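Local coordinates for protein 4-hydroxy-tetrahydrodipicolinate synthase (Thermotoga maritima, PDB 1O5K) that probably condenses pyruvate with aspartate semialdehyde to form 4-hydroxy-tetrahydrodipicolinate, a step of lysine biosynthesis through diaminopimelate, at residues A269-M274 with L296-L300. Sequence-based numbering, arbitrary orientation.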
ATOM      1  N   ALA A 269     -16.477  24.774  -0.444  1.00 22.15           N
ATOM      2  CA  ALA A 269     -17.021  25.210   0.873  1.00 24.00           C
ATOM      3  C   ALA A 269     -16.235  26.426   1.412  1.00 22.36           C
ATOM      4  O   ALA A 269     -16.813  27.364   1.918  1.00 22.90           O
ATOM      5  CB  ALA A 269     -17.067  24.057   1.873  1.00 25.04           C
ATOM      6  N   ALA A 270     -14.922  26.407   1.223  1.00 22.21           N
ATOM      7  CA  ALA A 270     -14.032  27.509   1.560  1.00 22.41           C
ATOM      8  C   ALA A 270     -14.365  28.804   0.779  1.00 23.93           C
ATOM      9  O   ALA A 270     -14.506  29.890   1.366  1.00 20.93           O
ATOM     10  CB  ALA A 270     -12.550  27.072   1.318  1.00 24.83           C
ATOM     11  N   LEU A 271     -14.506  28.693  -0.540  1.00 21.03           N
ATOM     12  CA  LEU A 271     -14.888  29.848  -1.380  1.00 21.05           C
ATOM     13  C   LEU A 271     -16.246  30.406  -0.972  1.00 24.39           C
ATOM     14  O   LEU A 271     -16.471  31.652  -0.950  1.00 22.64           O
ATOM     15  CB  LEU A 271     -14.855  29.448  -2.845  1.00 23.69           C
ATOM     16  CG  LEU A 271     -13.391  29.301  -3.345  1.00 20.27           C
ATOM     17  CD1 LEU A 271     -13.418  28.582  -4.672  1.00 25.61           C
ATOM     18  CD2 LEU A 271     -12.744  30.623  -3.502  1.00 26.18           C
ATOM     19  N   ASN A 272     -17.149  29.522  -0.599  1.00 24.32           N
ATOM     20  CA  ASN A 272     -18.443  30.001  -0.101  1.00 24.54           C
ATOM     21  C   ASN A 272     -18.334  30.770   1.239  1.00 25.66           C
ATOM     22  O   ASN A 272     -18.959  31.858   1.439  1.00 22.34           O
ATOM     23  CB  ASN A 272     -19.408  28.821   0.039  1.00 23.19           C
ATOM     24  CG  ASN A 272     -20.749  29.219   0.608  1.00 25.11           C
ATOM     25  OD1 ASN A 272     -21.109  28.784   1.690  1.00 24.61           O
ATOM     26  ND2 ASN A 272     -21.516  30.025  -0.132  1.00 23.36           N
ATOM     27  N   LEU A 273     -17.569  30.219   2.178  1.00 24.79           N
ATOM     28  CA  LEU A 273     -17.352  30.902   3.455  1.00 25.85           C
ATOM     29  C   LEU A 273     -16.791  32.303   3.188  1.00 24.96           C
ATOM     30  O   LEU A 273     -17.159  33.263   3.839  1.00 23.51           O
ATOM     31  CB  LEU A 273     -16.386  30.113   4.335  1.00 25.75           C
ATOM     32  CG  LEU A 273     -16.930  28.856   4.997  1.00 22.40           C
ATOM     33  CD1 LEU A 273     -15.798  28.037   5.607  1.00 28.54           C
ATOM     34  CD2 LEU A 273     -17.946  29.164   6.067  1.00 30.57           C
ATOM     35  N   MET A 274     -15.928  32.403   2.179  1.00 24.73           N
ATOM     36  CA  MET A 274     -15.291  33.657   1.844  1.00 26.67           C
ATOM     37  C   MET A 274     -16.206  34.602   1.051  1.00 29.81           C
ATOM     38  O   MET A 274     -15.835  35.729   0.821  1.00 28.87           O
ATOM     39  CB  MET A 274     -13.976  33.410   1.086  1.00 24.88           C
ATOM     40  CG  MET A 274     -12.924  32.832   2.012  1.00 24.86           C
ATOM     41  SD  MET A 274     -11.488  32.178   1.077  1.00 31.04           S
ATOM     42  CE  MET A 274     -10.642  33.650   0.936  1.00 31.65           C
ATOM     43  N   LEU A 296     -12.413  24.175   7.913  1.00 25.65           N
ATOM     44  CA  LEU A 296     -12.055  25.224   6.978  1.00 26.41           C
ATOM     45  C   LEU A 296     -12.234  26.629   7.617  1.00 25.53           C
ATOM     46  O   LEU A 296     -11.352  27.485   7.479  1.00 27.44           O
ATOM     47  CB  LEU A 296     -12.887  25.100   5.718  1.00 26.36           C
ATOM     48  CG  LEU A 296     -12.565  23.860   4.891  1.00 26.26           C
ATOM     49  CD1 LEU A 296     -13.724  23.709   3.913  1.00 27.67           C
ATOM     50  CD2 LEU A 296     -11.207  24.007   4.196  1.00 25.90           C
ATOM     51  N   ARG A 297     -13.353  26.872   8.311  1.00 24.54           N
ATOM     52  CA  ARG A 297     -13.617  28.199   8.864  1.00 28.69           C
ATOM     53  C   ARG A 297     -12.464  28.601   9.801  1.00 30.16           C
ATOM     54  O   ARG A 297     -11.930  29.737   9.747  1.00 31.66           O
ATOM     55  CB  ARG A 297     -14.964  28.232   9.610  1.00 28.29           C
ATOM     56  CG  ARG A 297     -15.447  29.630   9.852  1.00 31.16           C
ATOM     57  CD  ARG A 297     -16.690  29.778  10.686  1.00 34.27           C
ATOM     58  NE  ARG A 297     -17.913  29.499   9.935  1.00 32.89           N
ATOM     59  CZ  ARG A 297     -18.570  28.357   9.967  1.00 32.19           C
ATOM     60  NH1 ARG A 297     -18.150  27.338  10.709  1.00 33.64           N
ATOM     61  NH2 ARG A 297     -19.673  28.229   9.240  1.00 40.11           N
ATOM     62  N   ASN A 298     -12.041  27.642  10.616  1.00 27.31           N
ATOM     63  CA  ASN A 298     -10.962  27.859  11.581  1.00 30.72           C
ATOM     64  C   ASN A 298      -9.624  28.118  10.924  1.00 30.15           C
ATOM     65  O   ASN A 298      -8.922  29.055  11.271  1.00 28.62           O
ATOM     66  CB  ASN A 298     -10.840  26.645  12.498  1.00 31.43           C
ATOM     67  CG  ASN A 298     -11.953  26.602  13.554  1.00 34.40           C
ATOM     68  OD1 ASN A 298     -12.574  27.625  13.866  1.00 39.05           O
ATOM     69  ND2 ASN A 298     -12.240  25.400  14.064  1.00 30.66           N
ATOM     70  N   VAL A 299      -9.285  27.264   9.979  1.00 32.20           N
ATOM     71  CA  VAL A 299      -8.045  27.367   9.236  1.00 30.91           C
ATOM     72  C   VAL A 299      -8.018  28.644   8.397  1.00 27.98           C
ATOM     73  O   VAL A 299      -6.973  29.315   8.317  1.00 29.99           O
ATOM     74  CB  VAL A 299      -7.844  26.115   8.338  1.00 34.18           C
ATOM     75  CG1 VAL A 299      -6.800  26.354   7.301  1.00 36.37           C
ATOM     76  CG2 VAL A 299      -7.434  24.893   9.186  1.00 26.36           C
ATOM     77  N   LEU A 300      -9.141  28.988   7.761  1.00 24.15           N
ATOM     78  CA  LEU A 300      -9.180  30.226   6.975  1.00 28.02           C
ATOM     79  C   LEU A 300      -8.927  31.447   7.871  1.00 29.05           C
ATOM     80  O   LEU A 300      -8.141  32.335   7.503  1.00 32.29           O
ATOM     81  CB  LEU A 300     -10.462  30.369   6.170  1.00 26.51           C
ATOM     82  CG  LEU A 300     -10.638  29.366   5.026  1.00 24.66           C
ATOM     83  CD1 LEU A 300     -12.067  29.536   4.514  1.00 27.84           C
ATOM     84  CD2 LEU A 300      -9.600  29.633   3.926  1.00 29.35           C
TER
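Leu273 reaches from helix 265-273 between Leu296 and Leu300, one turn apart on helix 290-302, and sets its CD1 against the backbone of the turn: this methyl lies 3.8 Å from Arg297 N and 4.1 Å from Leu296 CB. The segment axes cross at -63° and come within 10.2 Å. The tight part is the buried side, where the small Ala269 and Ala270 leave room for leucine ends. Leu296 CD1 rests 3.9 Å from Ala269 CB, and Leu300 CD1 lies 4.1 Å from Ala270 CB and 4.2 Å from Met274 CG. Helix 241-257 also meets these leucines, Ala257 touching Leu296 and Leu254 touching Leu300. Met274 in turn touches Tyr41, joining the C-terminal helices of this DapA-family enzyme to helix 32-44 of the TIM barrel.

Toward solvent the packing thins to Leu273 CD2 and the side chain of Arg297. The arginine passes Leu273 at about a right angle, because its chain sets off with CG opposite the backbone N (chi1 -164°) and bends at chi3; NH2 of Arg297 comes 3.7 Å from Leu273 CD2, the guanidinium inclined to that methyl. An alanine in place of Leu273 would remove both methyls and is likely to open a gap beside Leu296 and Leu300, leaving the arginine freer to swing. Aliphatic groups thus carry the contact, which implies that shape fit and exclusion of water, rather than directed polar bonds, join the two helices here.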